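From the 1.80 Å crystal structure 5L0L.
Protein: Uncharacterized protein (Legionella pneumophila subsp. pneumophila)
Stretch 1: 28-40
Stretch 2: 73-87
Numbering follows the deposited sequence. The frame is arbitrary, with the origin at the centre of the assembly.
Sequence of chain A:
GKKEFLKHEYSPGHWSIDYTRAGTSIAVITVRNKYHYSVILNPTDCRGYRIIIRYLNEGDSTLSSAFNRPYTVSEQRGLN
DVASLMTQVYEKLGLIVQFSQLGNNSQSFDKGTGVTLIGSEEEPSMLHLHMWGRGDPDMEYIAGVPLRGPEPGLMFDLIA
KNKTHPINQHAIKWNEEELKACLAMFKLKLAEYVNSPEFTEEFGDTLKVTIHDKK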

# COMPACT_ATOMS: atom_id res chain seq x y z
N VAL A 28 -2.35 19.03 5.66
CA VAL A 28 -1.66 19.06 4.39
C VAL A 28 -0.17 18.88 4.67
O VAL A 28 0.39 19.47 5.60
N ILE A 29 0.47 18.06 3.84
CA ILE A 29 1.87 17.67 4.00
C ILE A 29 2.59 17.92 2.68
O ILE A 29 2.13 17.44 1.63
N THR A 30 3.69 18.68 2.74
CA THR A 30 4.48 19.04 1.55
C THR A 30 5.80 18.29 1.60
O THR A 30 6.46 18.27 2.64
N VAL A 31 6.14 17.65 0.49
CA VAL A 31 7.31 16.80 0.37
C VAL A 31 8.37 17.53 -0.50
O VAL A 31 8.05 17.93 -1.62
N ARG A 32 9.56 17.72 0.07
CA ARG A 32 10.75 18.28 -0.63
C ARG A 32 10.42 19.64 -1.21
O ARG A 32 10.78 19.94 -2.34
N ASN A 33 9.68 20.42 -0.42
CA ASN A 33 9.22 21.76 -0.74
C ASN A 33 8.49 21.95 -2.09
O ASN A 33 8.49 23.05 -2.65
N LYS A 34 7.83 20.92 -2.57
CA LYS A 34 7.30 20.90 -3.91
C LYS A 34 5.99 20.12 -4.09
O LYS A 34 5.07 20.60 -4.75
N TYR A 35 5.92 18.91 -3.55
CA TYR A 35 4.75 18.04 -3.78
C TYR A 35 3.82 18.12 -2.58
O TYR A 35 4.25 17.91 -1.44
N HIS A 36 2.56 18.48 -2.84
CA HIS A 36 1.58 18.74 -1.77
C HIS A 36 0.57 17.59 -1.70
O HIS A 36 0.01 17.19 -2.73
N TYR A 37 0.31 17.11 -0.48
CA TYR A 37 -0.59 15.97 -0.22
C TYR A 37 -1.58 16.31 0.89
O TYR A 37 -1.22 17.03 1.83
N SER A 38 -2.83 15.84 0.78
CA SER A 38 -3.82 15.95 1.83
C SER A 38 -3.99 14.62 2.55
O SER A 38 -3.85 13.56 1.95
N VAL A 39 -4.22 14.69 3.85
CA VAL A 39 -4.56 13.56 4.68
C VAL A 39 -5.92 13.86 5.30
O VAL A 39 -6.07 14.84 6.04
N ILE A 40 -6.94 13.04 5.00
CA ILE A 40 -8.29 13.24 5.53
C ILE A 40 -8.84 11.92 6.06
O ILE A 40 -8.44 10.84 5.60
N VAL A 73 7.64 9.24 -10.85
CA VAL A 73 8.24 8.58 -9.70
C VAL A 73 8.34 9.51 -8.48
O VAL A 73 8.13 9.06 -7.35
N SER A 74 8.64 10.80 -8.68
CA SER A 74 8.68 11.73 -7.52
C SER A 74 7.31 11.87 -6.84
O SER A 74 7.24 11.96 -5.61
N GLU A 75 6.26 11.93 -7.64
CA GLU A 75 4.90 12.04 -7.12
C GLU A 75 4.53 10.80 -6.31
O GLU A 75 4.00 10.91 -5.20
N GLN A 76 4.80 9.63 -6.87
CA GLN A 76 4.56 8.37 -6.17
C GLN A 76 5.40 8.26 -4.90
O GLN A 76 4.93 7.81 -3.83
N ARG A 77 6.67 8.63 -5.01
CA ARG A 77 7.56 8.56 -3.88
C ARG A 77 7.08 9.44 -2.72
O ARG A 77 7.15 9.04 -1.56
N GLY A 78 6.62 10.64 -3.06
CA GLY A 78 6.11 11.57 -2.05
C GLY A 78 4.86 11.02 -1.36
O GLY A 78 4.74 11.14 -0.15
N LEU A 79 3.95 10.43 -2.12
CA LEU A 79 2.75 9.76 -1.54
C LEU A 79 3.20 8.73 -0.53
O LEU A 79 2.69 8.66 0.59
N ASN A 80 4.14 7.90 -0.93
CA ASN A 80 4.63 6.83 -0.08
C ASN A 80 5.39 7.32 1.15
O ASN A 80 5.36 6.68 2.18
N ASP A 81 6.08 8.46 1.03
CA ASP A 81 6.72 9.08 2.20
C ASP A 81 5.65 9.57 3.20
O ASP A 81 5.80 9.38 4.42
N VAL A 82 4.62 10.24 2.70
CA VAL A 82 3.53 10.71 3.56
C VAL A 82 2.84 9.49 4.23
O VAL A 82 2.51 9.52 5.44
N ALA A 83 2.65 8.41 3.46
CA ALA A 83 2.18 7.15 4.04
C ALA A 83 3.08 6.65 5.17
O ALA A 83 2.60 6.30 6.25
N SER A 84 4.40 6.65 4.96
CA SER A 84 5.34 6.21 6.00
C SER A 84 5.17 7.02 7.29
O SER A 84 5.15 6.44 8.39
N LEU A 85 5.01 8.33 7.15
CA LEU A 85 4.74 9.23 8.29
C LEU A 85 3.44 8.81 9.01
O LEU A 85 3.42 8.59 10.21
N MSE A 86 2.36 8.69 8.24
CA MSE A 86 1.06 8.39 8.84
C MSE A 86 1.00 7.05 9.51
O MSE A 86 0.22 6.88 10.44
N THR A 87 1.79 6.06 9.05
CA THR A 87 1.81 4.78 9.78
C THR A 87 2.12 4.93 11.29
O THR A 87 1.61 4.15 12.10

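Two arginines stack face to face where the turn of the hairpin meets the helix. The guanidinium of R32 lies flat on that of R77, centres 4.2 Å apart and planes at 12°, bringing R32 NH2 within 3.5 Å of R77 NH2 despite their like charges. An acid offsets this: D81 (chi1 m) forms a salt bridge at the edge of the R32 group, with R32 NH1 donating to D81 OD2 at 2.8 Å and R32 NH2 adding a weak bond to D81 OD2 at 3.1 Å. Two waters extend the network. One accepts from R32 NH1 and donates to the carbonyl S74 O; the other accepts from R32 NH2 and donates to D81 OD1. R32 reaches the helix through an extended chain, m at chi1 and t at chi2 and chi3.

Strand alternation turns I29, V31, Y35, Y37 and V39 toward the helix, while T30, H36 and S38 point away. Y37 (m) spans the interface, and its OH donates to E75 O at 2.7 Å, a carbonyl that also accepts the helical bond from L79 N. Glycine suits position 78 because an ideal CB there would lie 2.2 Å from Y37 OH, a clash; without it, Y37 OH sits 3.3 Å from G78 CA.

Around V82, and on toward L85 and M86, the side chains that meet the strands are apolar. V82 (t) presents both methyls to the sheet: its CG2 lies 3.8 Å from V31 CG2 and 3.9 Å from I29 CG2, and its CG1 3.9 Å from V39 CG2. Such compact branched side chains fill the space between strands and helix. Farther along, the longer I29 (m, t) brings CD1 to 3.7 Å from L85 CD2, and selenomethionine M86, m at all three chi angles, places CE 4.0 Å from V39 CG1. Near the helix start, Y35 (m) packs CE1 3.8 Å from E75 CG.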

# COMPACT_ATOMS: atom_id res chain seq x y z
CB VAL A 28 -1.96 20.36 3.61
CG1 VAL A 28 -1.10 20.47 2.37
CG2 VAL A 28 -3.44 20.41 3.20
CB ILE A 29 2.00 16.22 4.48
CG1 ILE A 29 1.08 16.04 5.72
CG2 ILE A 29 3.48 15.85 4.69
CD1 ILE A 29 1.13 14.77 6.52
CB THR A 30 4.73 20.54 1.45
OG1 THR A 30 3.48 21.21 1.32
CG2 THR A 30 5.60 20.87 0.22
CB VAL A 31 6.99 15.46 -0.29
CG1 VAL A 31 8.24 14.60 -0.44
CG2 VAL A 31 5.96 14.70 0.54
CB ARG A 32 11.24 17.32 -1.73
CG ARG A 32 11.81 16.02 -1.18
CD ARG A 32 11.94 14.88 -2.21
NE ARG A 32 12.44 13.70 -1.49
CZ ARG A 32 11.73 12.63 -1.11
NH1 ARG A 32 10.44 12.44 -1.45
NH2 ARG A 32 12.35 11.67 -0.41
CB ASN A 33 10.40 22.76 -0.60
CG ASN A 33 9.97 24.07 0.02
OD1 ASN A 33 9.17 24.10 0.97
ND2 ASN A 33 10.49 25.18 -0.51
CB LYS A 34 8.36 20.33 -4.84
CG LYS A 34 8.04 20.52 -6.31
CD LYS A 34 9.16 20.05 -7.24
CE LYS A 34 8.60 19.79 -8.64
NZ LYS A 34 9.65 19.31 -9.58
CB TYR A 35 5.20 16.61 -4.05
CG TYR A 35 6.11 16.50 -5.26
CD1 TYR A 35 5.59 16.48 -6.56
CD2 TYR A 35 7.50 16.47 -5.10
CE1 TYR A 35 6.44 16.41 -7.67
CE2 TYR A 35 8.35 16.39 -6.21
CZ TYR A 35 7.82 16.36 -7.49
OH TYR A 35 8.68 16.29 -8.56
CB HIS A 36 0.80 20.02 -2.06
CG HIS A 36 1.67 21.21 -2.31
ND1 HIS A 36 2.46 21.77 -1.33
CD2 HIS A 36 1.89 21.94 -3.43
CE1 HIS A 36 3.13 22.79 -1.84
NE2 HIS A 36 2.80 22.91 -3.11
CB TYR A 37 0.22 14.73 0.19
CG TYR A 37 1.22 14.30 -0.86
CD1 TYR A 37 2.48 14.89 -0.92
CD2 TYR A 37 0.88 13.36 -1.83
CE1 TYR A 37 3.40 14.52 -1.89
CE2 TYR A 37 1.80 12.99 -2.81
CZ TYR A 37 3.05 13.60 -2.85
OH TYR A 37 3.95 13.25 -3.82
CB SER A 38 -5.18 16.39 1.30
OG SER A 38 -5.74 15.45 0.44
CB VAL A 39 -3.51 13.33 5.77
CG1 VAL A 39 -3.94 12.19 6.67
CG2 VAL A 39 -2.11 13.12 5.14
CB ILE A 40 -9.27 13.85 4.46
CG1 ILE A 40 -9.70 12.81 3.43
CG2 ILE A 40 -8.63 15.05 3.74
CD1 ILE A 40 -10.74 13.31 2.45
CB VAL A 73 9.58 7.90 -10.03
CG1 VAL A 73 10.68 8.92 -10.35
CG2 VAL A 73 10.02 7.01 -8.90
CB SER A 74 9.11 13.12 -7.91
OG SER A 74 10.31 13.04 -8.65
CB GLU A 75 3.89 12.31 -8.27
CG GLU A 75 4.06 13.71 -8.88
CD GLU A 75 3.34 13.96 -10.20
OE1 GLU A 75 3.01 13.00 -10.93
OE2 GLU A 75 3.09 15.14 -10.49
CB GLN A 76 4.81 7.18 -7.11
CG GLN A 76 4.65 5.81 -6.43
CD GLN A 76 3.19 5.47 -6.18
OE1 GLN A 76 2.66 5.57 -5.03
NE2 GLN A 76 2.51 5.13 -7.23
CB ARG A 77 8.98 8.95 -4.28
CG ARG A 77 9.97 8.51 -3.24
CD ARG A 77 11.32 9.12 -3.44
NE ARG A 77 12.24 8.52 -2.49
CZ ARG A 77 13.48 8.94 -2.32
NH1 ARG A 77 14.26 8.30 -1.44
NH2 ARG A 77 13.94 9.95 -3.02
CB LEU A 79 1.90 9.10 -2.63
CG LEU A 79 0.54 8.60 -2.15
CD1 LEU A 79 -0.41 9.76 -1.97
CD2 LEU A 79 -0.09 7.60 -3.09
CB ASN A 80 5.48 5.85 -0.90
CG ASN A 80 4.63 5.01 -1.85
OD1 ASN A 80 3.43 5.24 -2.01
ND2 ASN A 80 5.21 3.99 -2.42
CB ASP A 81 7.60 10.28 1.80
CG ASP A 81 8.92 9.87 1.17
OD1 ASP A 81 9.34 8.68 1.21
OD2 ASP A 81 9.60 10.80 0.61
CB VAL A 82 2.52 11.57 2.80
CG1 VAL A 82 1.34 11.94 3.69
CG2 VAL A 82 3.19 12.84 2.29
CB ALA A 83 1.94 6.09 2.96
CB SER A 84 6.78 6.33 5.50
OG SER A 84 6.97 5.47 4.38
CB LEU A 85 4.63 10.69 7.82
CG LEU A 85 4.09 11.71 8.84
CD1 LEU A 85 4.95 11.71 10.07
CD2 LEU A 85 4.00 13.11 8.23
CB MSE A 86 -0.11 8.55 7.87
CG MSE A 86 -0.30 9.96 7.34
SE MSE A 86 -0.49 11.31 8.77
CE MSE A 86 -1.99 10.51 9.71
CB THR A 87 2.81 3.75 9.22
OG1 THR A 87 4.16 4.23 9.40
CG2 THR A 87 2.53 3.43 7.73
O HOH W 1 9.21 13.13 -3.98
O HOH W 2 11.73 8.79 0.23